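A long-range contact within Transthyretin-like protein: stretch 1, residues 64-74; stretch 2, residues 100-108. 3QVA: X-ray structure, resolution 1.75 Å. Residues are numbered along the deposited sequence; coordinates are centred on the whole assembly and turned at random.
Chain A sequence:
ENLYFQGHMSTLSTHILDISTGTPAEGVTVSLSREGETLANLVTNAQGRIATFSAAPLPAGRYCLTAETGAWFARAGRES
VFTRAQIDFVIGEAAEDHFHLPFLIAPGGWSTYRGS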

ATOM      1  N   CYS A  64     -16.510 -12.421   2.000  1.00 21.81           N
ATOM      2  CA  CYS A  64     -15.691 -12.089   0.861  1.00 21.04           C
ATOM      3  C   CYS A  64     -16.282 -10.846   0.208  1.00 19.53           C
ATOM      4  O   CYS A  64     -17.437 -10.866  -0.224  1.00 18.66           O
ATOM      5  CB  CYS A  64     -15.694 -13.265  -0.110  1.00 21.52           C
ATOM      6  SG  CYS A  64     -14.710 -13.025  -1.562  1.00 25.89           S
ATOM      7  N   LEU A  65     -15.506  -9.760   0.174  1.00 17.71           N
ATOM      8  CA  LEU A  65     -15.884  -8.551  -0.563  1.00 16.68           C
ATOM      9  C   LEU A  65     -15.096  -8.504  -1.852  1.00 15.83           C
ATOM     10  O   LEU A  65     -13.877  -8.561  -1.817  1.00 15.23           O
ATOM     11  CB  LEU A  65     -15.545  -7.286   0.228  1.00 16.86           C
ATOM     12  CG  LEU A  65     -16.547  -6.432   0.991  1.00 18.26           C
ATOM     13  CD1 LEU A  65     -15.841  -5.129   1.369  1.00 17.57           C
ATOM     14  CD2 LEU A  65     -17.820  -6.135   0.202  1.00 16.74           C
ATOM     15  N   THR A  66     -15.781  -8.386  -2.985  1.00 14.63           N
ATOM     16  CA  THR A  66     -15.097  -8.405  -4.268  1.00 14.13           C
ATOM     17  C   THR A  66     -15.402  -7.162  -5.087  1.00 13.57           C
ATOM     18  O   THR A  66     -16.555  -6.929  -5.462  1.00 13.62           O
ATOM     19  CB  THR A  66     -15.474  -9.660  -5.083  1.00 13.99           C
ATOM     20  OG1 THR A  66     -15.199 -10.832  -4.300  1.00 14.60           O
ATOM     21  CG2 THR A  66     -14.680  -9.717  -6.393  1.00 14.88           C
ATOM     22  N   ALA A  67     -14.363  -6.383  -5.374  1.00 12.67           N
ATOM     23  CA  ALA A  67     -14.506  -5.183  -6.195  1.00 12.11           C
ATOM     24  C   ALA A  67     -14.114  -5.504  -7.625  1.00 11.83           C
ATOM     25  O   ALA A  67     -13.052  -6.070  -7.875  1.00 11.44           O
ATOM     26  CB  ALA A  67     -13.654  -4.039  -5.642  1.00 11.98           C
ATOM     27  N   GLU A  68     -14.983  -5.158  -8.570  1.00 11.96           N
ATOM     28  CA  GLU A  68     -14.737  -5.480  -9.963  1.00 12.23           C
ATOM     29  C   GLU A  68     -13.856  -4.401 -10.589  1.00 12.11           C
ATOM     30  O   GLU A  68     -14.293  -3.604 -11.418  1.00 12.40           O
ATOM     31  CB  GLU A  68     -16.065  -5.657 -10.706  1.00 12.60           C
ATOM     32  CG  GLU A  68     -16.858  -6.864 -10.197  1.00 14.60           C
ATOM     33  CD  GLU A  68     -16.190  -8.183 -10.540  1.00 17.64           C
ATOM     34  OE1 GLU A  68     -15.624  -8.284 -11.644  1.00 19.60           O
ATOM     35  OE2 GLU A  68     -16.231  -9.120  -9.708  1.00 19.58           O
ATOM     36  N   THR A  69     -12.598  -4.391 -10.175  1.00 11.90           N
ATOM     37  CA  THR A  69     -11.676  -3.323 -10.534  1.00 12.15           C
ATOM     38  C   THR A  69     -11.212  -3.401 -11.989  1.00 12.34           C
ATOM     39  O   THR A  69     -11.095  -2.369 -12.670  1.00 12.36           O
ATOM     40  CB  THR A  69     -10.459  -3.312  -9.595  1.00 11.95           C
ATOM     41  OG1 THR A  69      -9.839  -4.603  -9.611  1.00 12.60           O
ATOM     42  CG2 THR A  69     -10.902  -2.990  -8.167  1.00 12.71           C
ATOM     43  N   GLY A  70     -10.971  -4.620 -12.473  1.00 12.55           N
ATOM     44  CA  GLY A  70     -10.495  -4.824 -13.842  1.00 13.71           C
ATOM     45  C   GLY A  70     -11.503  -4.321 -14.857  1.00 14.41           C
ATOM     46  O   GLY A  70     -11.137  -3.638 -15.823  1.00 14.89           O
ATOM     47  N   ALA A  71     -12.776  -4.635 -14.618  1.00 14.94           N
ATOM     48  CA  ALA A  71     -13.879  -4.190 -15.480  1.00 15.37           C
ATOM     49  C   ALA A  71     -14.013  -2.671 -15.472  1.00 15.75           C
ATOM     50  O   ALA A  71     -14.271  -2.060 -16.516  1.00 15.94           O
ATOM     51  CB  ALA A  71     -15.188  -4.846 -15.056  1.00 15.77           C
ATOM     52  N   TRP A  72     -13.837  -2.072 -14.295  1.00 15.27           N
ATOM     53  CA  TRP A  72     -13.887  -0.622 -14.135  1.00 15.52           C
ATOM     54  C   TRP A  72     -12.762   0.069 -14.918  1.00 15.63           C
ATOM     55  O   TRP A  72     -13.012   1.042 -15.639  1.00 15.51           O
ATOM     56  CB  TRP A  72     -13.835  -0.253 -12.649  1.00 15.41           C
ATOM     57  CG  TRP A  72     -14.015   1.198 -12.359  1.00 15.02           C
ATOM     58  CD1 TRP A  72     -15.191   1.890 -12.341  1.00 15.27           C
ATOM     59  CD2 TRP A  72     -12.990   2.135 -12.004  1.00 15.33           C
ATOM     60  NE1 TRP A  72     -14.961   3.203 -12.008  1.00 15.51           N
ATOM     61  CE2 TRP A  72     -13.618   3.383 -11.804  1.00 15.12           C
ATOM     62  CE3 TRP A  72     -11.599   2.045 -11.852  1.00 15.32           C
ATOM     63  CZ2 TRP A  72     -12.908   4.534 -11.444  1.00 14.70           C
ATOM     64  CZ3 TRP A  72     -10.891   3.194 -11.487  1.00 15.34           C
ATOM     65  CH2 TRP A  72     -11.551   4.421 -11.292  1.00 15.88           C
ATOM     66  N   PHE A  73     -11.538  -0.447 -14.804  1.00 15.60           N
ATOM     67  CA  PHE A  73     -10.421   0.119 -15.554  1.00 16.08           C
ATOM     68  C   PHE A  73     -10.631  -0.035 -17.058  1.00 16.83           C
ATOM     69  O   PHE A  73     -10.362   0.899 -17.818  1.00 17.28           O
ATOM     70  CB  PHE A  73      -9.081  -0.499 -15.141  1.00 15.49           C
ATOM     71  CG  PHE A  73      -8.538   0.025 -13.837  1.00 15.29           C
ATOM     72  CD1 PHE A  73      -8.208  -0.853 -12.807  1.00 14.54           C
ATOM     73  CD2 PHE A  73      -8.334   1.390 -13.644  1.00 13.85           C
ATOM     74  CE1 PHE A  73      -7.686  -0.380 -11.596  1.00 14.14           C
ATOM     75  CE2 PHE A  73      -7.820   1.877 -12.443  1.00 14.44           C
ATOM     76  CZ  PHE A  73      -7.492   0.979 -11.408  1.00 14.63           C
ATOM     77  N   ALA A  74     -11.127  -1.203 -17.468  1.00 17.59           N
ATOM     78  CA  ALA A  74     -11.374  -1.506 -18.881  1.00 18.90           C
ATOM     79  C   ALA A  74     -12.427  -0.598 -19.519  1.00 19.79           C
ATOM     80  O   ALA A  74     -12.286  -0.207 -20.687  1.00 20.25           O
ATOM     81  CB  ALA A  74     -11.753  -2.969 -19.053  1.00 18.37           C
TER
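Stretch 2, residues 100-108: HLPFLIAPG

Stretch 2 runs alongside stretch 1 in the same general direction. The CA of Leu65 is 8.9 Å from the CA of Leu101, the CA of Ala67 is 8.1 Å from the CA of Phe103, the CA of Thr69 is 7.7 Å from the CA of Ile105, and the CA of Phe73 is 7.2 Å from the CA of Pro107. The pairing keeps step as far as Thr69 and Ile105; beyond that the helix takes four residues, to Phe73, where stretch 2 takes two, to Pro107. At these spacings no hydrogen bond joins the two segments; side chains fill the gap, and the contact, which buries 439 Å² in all, is predominantly apolar.

Stretch 1 enters as an extended strand. Its residues alternate, Leu65 and Ala67 pointing toward stretch 2 while Thr66 points away. Leu65 reaches back to the loop preceding the second strand, its CD1 lying 4.4 Å from Leu101 O, and also meets the aromatic ring of Phe103, with CD1 4.2 Å from Phe103 CE2. The carbonyl of Leu65 approaches the edge of that ring, O to Phe103 CZ being 4.0 Å. Ala67 instead covers a face: its CB sits 3.8 Å from the centroid of the Phe103 ring, only 13° off the ring normal, in a CH-pi contact. The methyl rests on the ring face, and Phe103, with chi1 in the m well, extends across to both Leu65 and Ala67.

Glu68 takes no part in the contact and occupies the N-cap position of the helix that follows. Helical hydrogen bonds then set in, from Trp72 N to Glu68 O (3.3 Å) and from Phe73 N to Thr69 O (2.9 Å). The helix axis crosses strand 103-106 at -44°, with a closest approach of 10.1 Å, a separation bridged by side chains from both elements.

Thr69, in the first turn, contributes its methyl, CG2 lying 4.0 Å from Ile105 CG2. Gly70 and Ala71 lie out of reach, and one turn on from Thr69 the helix returns to stretch 2 with two aromatic residues. Trp72 CZ3 and Phe73 CZ each lie 3.9 Å from Ile105 CD1, so the delta methyl of Ile105 is shared by both rings. Phe73 also reaches the end of the strand, its CZ 3.5 Å from Ala106 C and 3.7 Å from Pro107 CD. Pro107 lies over one face of the Phe73 ring, with CG 4.0 Å from the ring centroid and 19° off the normal, a second CH-pi contact. Ala74 is out of reach.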

ATOM      1  N   HIS A 100     -14.848  -1.192   8.274  1.00 21.13           N
ATOM      2  CA  HIS A 100     -14.638  -0.349   7.113  1.00 19.40           C
ATOM      3  C   HIS A 100     -13.410  -0.892   6.406  1.00 18.34           C
ATOM      4  O   HIS A 100     -12.313  -0.865   6.961  1.00 17.99           O
ATOM      5  CB  HIS A 100     -14.436   1.112   7.526  1.00 19.31           C
ATOM      6  CG  HIS A 100     -14.276   2.049   6.371  1.00 19.10           C
ATOM      7  ND1 HIS A 100     -15.238   2.199   5.395  1.00 18.77           N
ATOM      8  CD2 HIS A 100     -13.269   2.894   6.042  1.00 19.00           C
ATOM      9  CE1 HIS A 100     -14.826   3.089   4.508  1.00 19.40           C
ATOM     10  NE2 HIS A 100     -13.635   3.525   4.877  1.00 19.76           N
ATOM     11  N   LEU A 101     -13.603  -1.406   5.196  1.00 17.63           N
ATOM     12  CA  LEU A 101     -12.531  -2.082   4.468  1.00 17.13           C
ATOM     13  C   LEU A 101     -12.329  -1.452   3.089  1.00 16.43           C
ATOM     14  O   LEU A 101     -12.942  -1.894   2.111  1.00 16.52           O
ATOM     15  CB  LEU A 101     -12.833  -3.584   4.350  1.00 17.36           C
ATOM     16  CG  LEU A 101     -13.049  -4.392   5.639  1.00 18.03           C
ATOM     17  CD1 LEU A 101     -13.482  -5.810   5.317  1.00 18.03           C
ATOM     18  CD2 LEU A 101     -11.803  -4.416   6.511  1.00 19.22           C
ATOM     19  N   PRO A 102     -11.477  -0.408   3.010  1.00 15.60           N
ATOM     20  CA  PRO A 102     -11.256   0.285   1.747  1.00 14.92           C
ATOM     21  C   PRO A 102     -10.427  -0.507   0.745  1.00 14.09           C
ATOM     22  O   PRO A 102      -9.730  -1.457   1.122  1.00 14.17           O
ATOM     23  CB  PRO A 102     -10.496   1.559   2.161  1.00 15.14           C
ATOM     24  CG  PRO A 102     -10.732   1.683   3.648  1.00 15.94           C
ATOM     25  CD  PRO A 102     -10.805   0.278   4.126  1.00 15.56           C
ATOM     26  N   PHE A 103     -10.535  -0.107  -0.521  1.00 13.14           N
ATOM     27  CA  PHE A 103      -9.691  -0.589  -1.610  1.00 12.84           C
ATOM     28  C   PHE A 103      -8.921   0.611  -2.152  1.00 12.56           C
ATOM     29  O   PHE A 103      -9.533   1.573  -2.619  1.00 13.38           O
ATOM     30  CB  PHE A 103     -10.547  -1.122  -2.767  1.00 12.53           C
ATOM     31  CG  PHE A 103     -11.304  -2.393  -2.469  1.00 12.40           C
ATOM     32  CD1 PHE A 103     -10.807  -3.625  -2.890  1.00 12.33           C
ATOM     33  CD2 PHE A 103     -12.537  -2.354  -1.820  1.00 12.29           C
ATOM     34  CE1 PHE A 103     -11.506  -4.810  -2.645  1.00 13.15           C
ATOM     35  CE2 PHE A 103     -13.249  -3.535  -1.563  1.00 12.33           C
ATOM     36  CZ  PHE A 103     -12.731  -4.767  -1.980  1.00 12.82           C
ATOM     37  N   LEU A 104      -7.598   0.557  -2.108  1.00 12.00           N
ATOM     38  CA  LEU A 104      -6.779   1.577  -2.761  1.00 11.71           C
ATOM     39  C   LEU A 104      -6.276   0.952  -4.044  1.00 11.33           C
ATOM     40  O   LEU A 104      -5.471   0.028  -4.000  1.00 11.75           O
ATOM     41  CB  LEU A 104      -5.606   2.000  -1.869  1.00 12.02           C
ATOM     42  CG  LEU A 104      -5.915   2.426  -0.435  1.00 13.40           C
ATOM     43  CD1 LEU A 104      -4.648   2.942   0.240  1.00 15.84           C
ATOM     44  CD2 LEU A 104      -7.012   3.475  -0.391  1.00 14.38           C
ATOM     45  N   ILE A 105      -6.751   1.445  -5.188  1.00 10.76           N
ATOM     46  CA  ILE A 105      -6.534   0.731  -6.448  1.00 11.01           C
ATOM     47  C   ILE A 105      -5.749   1.526  -7.487  1.00 11.16           C
ATOM     48  O   ILE A 105      -5.733   2.762  -7.468  1.00 11.60           O
ATOM     49  CB  ILE A 105      -7.874   0.211  -7.057  1.00 10.68           C
ATOM     50  CG1 ILE A 105      -8.711   1.363  -7.644  1.00 11.37           C
ATOM     51  CG2 ILE A 105      -8.666  -0.556  -5.997  1.00 11.38           C
ATOM     52  CD1 ILE A 105      -9.960   0.901  -8.415  1.00 12.08           C
ATOM     53  N   ALA A 106      -5.104   0.786  -8.383  1.00 10.98           N
ATOM     54  CA  ALA A 106      -4.364   1.335  -9.515  1.00 11.05           C
ATOM     55  C   ALA A 106      -4.215   0.224 -10.543  1.00 11.25           C
ATOM     56  O   ALA A 106      -4.313  -0.962 -10.193  1.00 11.04           O
ATOM     57  CB  ALA A 106      -2.982   1.843  -9.060  1.00 11.48           C
ATOM     58  N   PRO A 107      -3.977   0.579 -11.825  1.00 11.09           N
ATOM     59  CA  PRO A 107      -3.798  -0.507 -12.786  1.00 11.37           C
ATOM     60  C   PRO A 107      -2.669  -1.475 -12.415  1.00 11.39           C
ATOM     61  O   PRO A 107      -2.755  -2.663 -12.728  1.00 11.89           O
ATOM     62  CB  PRO A 107      -3.505   0.236 -14.094  1.00 11.02           C
ATOM     63  CG  PRO A 107      -4.313   1.490 -13.951  1.00 11.59           C
ATOM     64  CD  PRO A 107      -4.121   1.883 -12.500  1.00 10.81           C
ATOM     65  N   GLY A 108      -1.639  -0.986 -11.728  1.00 11.41           N
ATOM     66  CA  GLY A 108      -0.483  -1.820 -11.418  1.00 11.56           C
ATOM     67  C   GLY A 108      -0.384  -2.337  -9.996  1.00 11.70           C
ATOM     68  O   GLY A 108       0.657  -2.848  -9.601  1.00 11.91           O
TER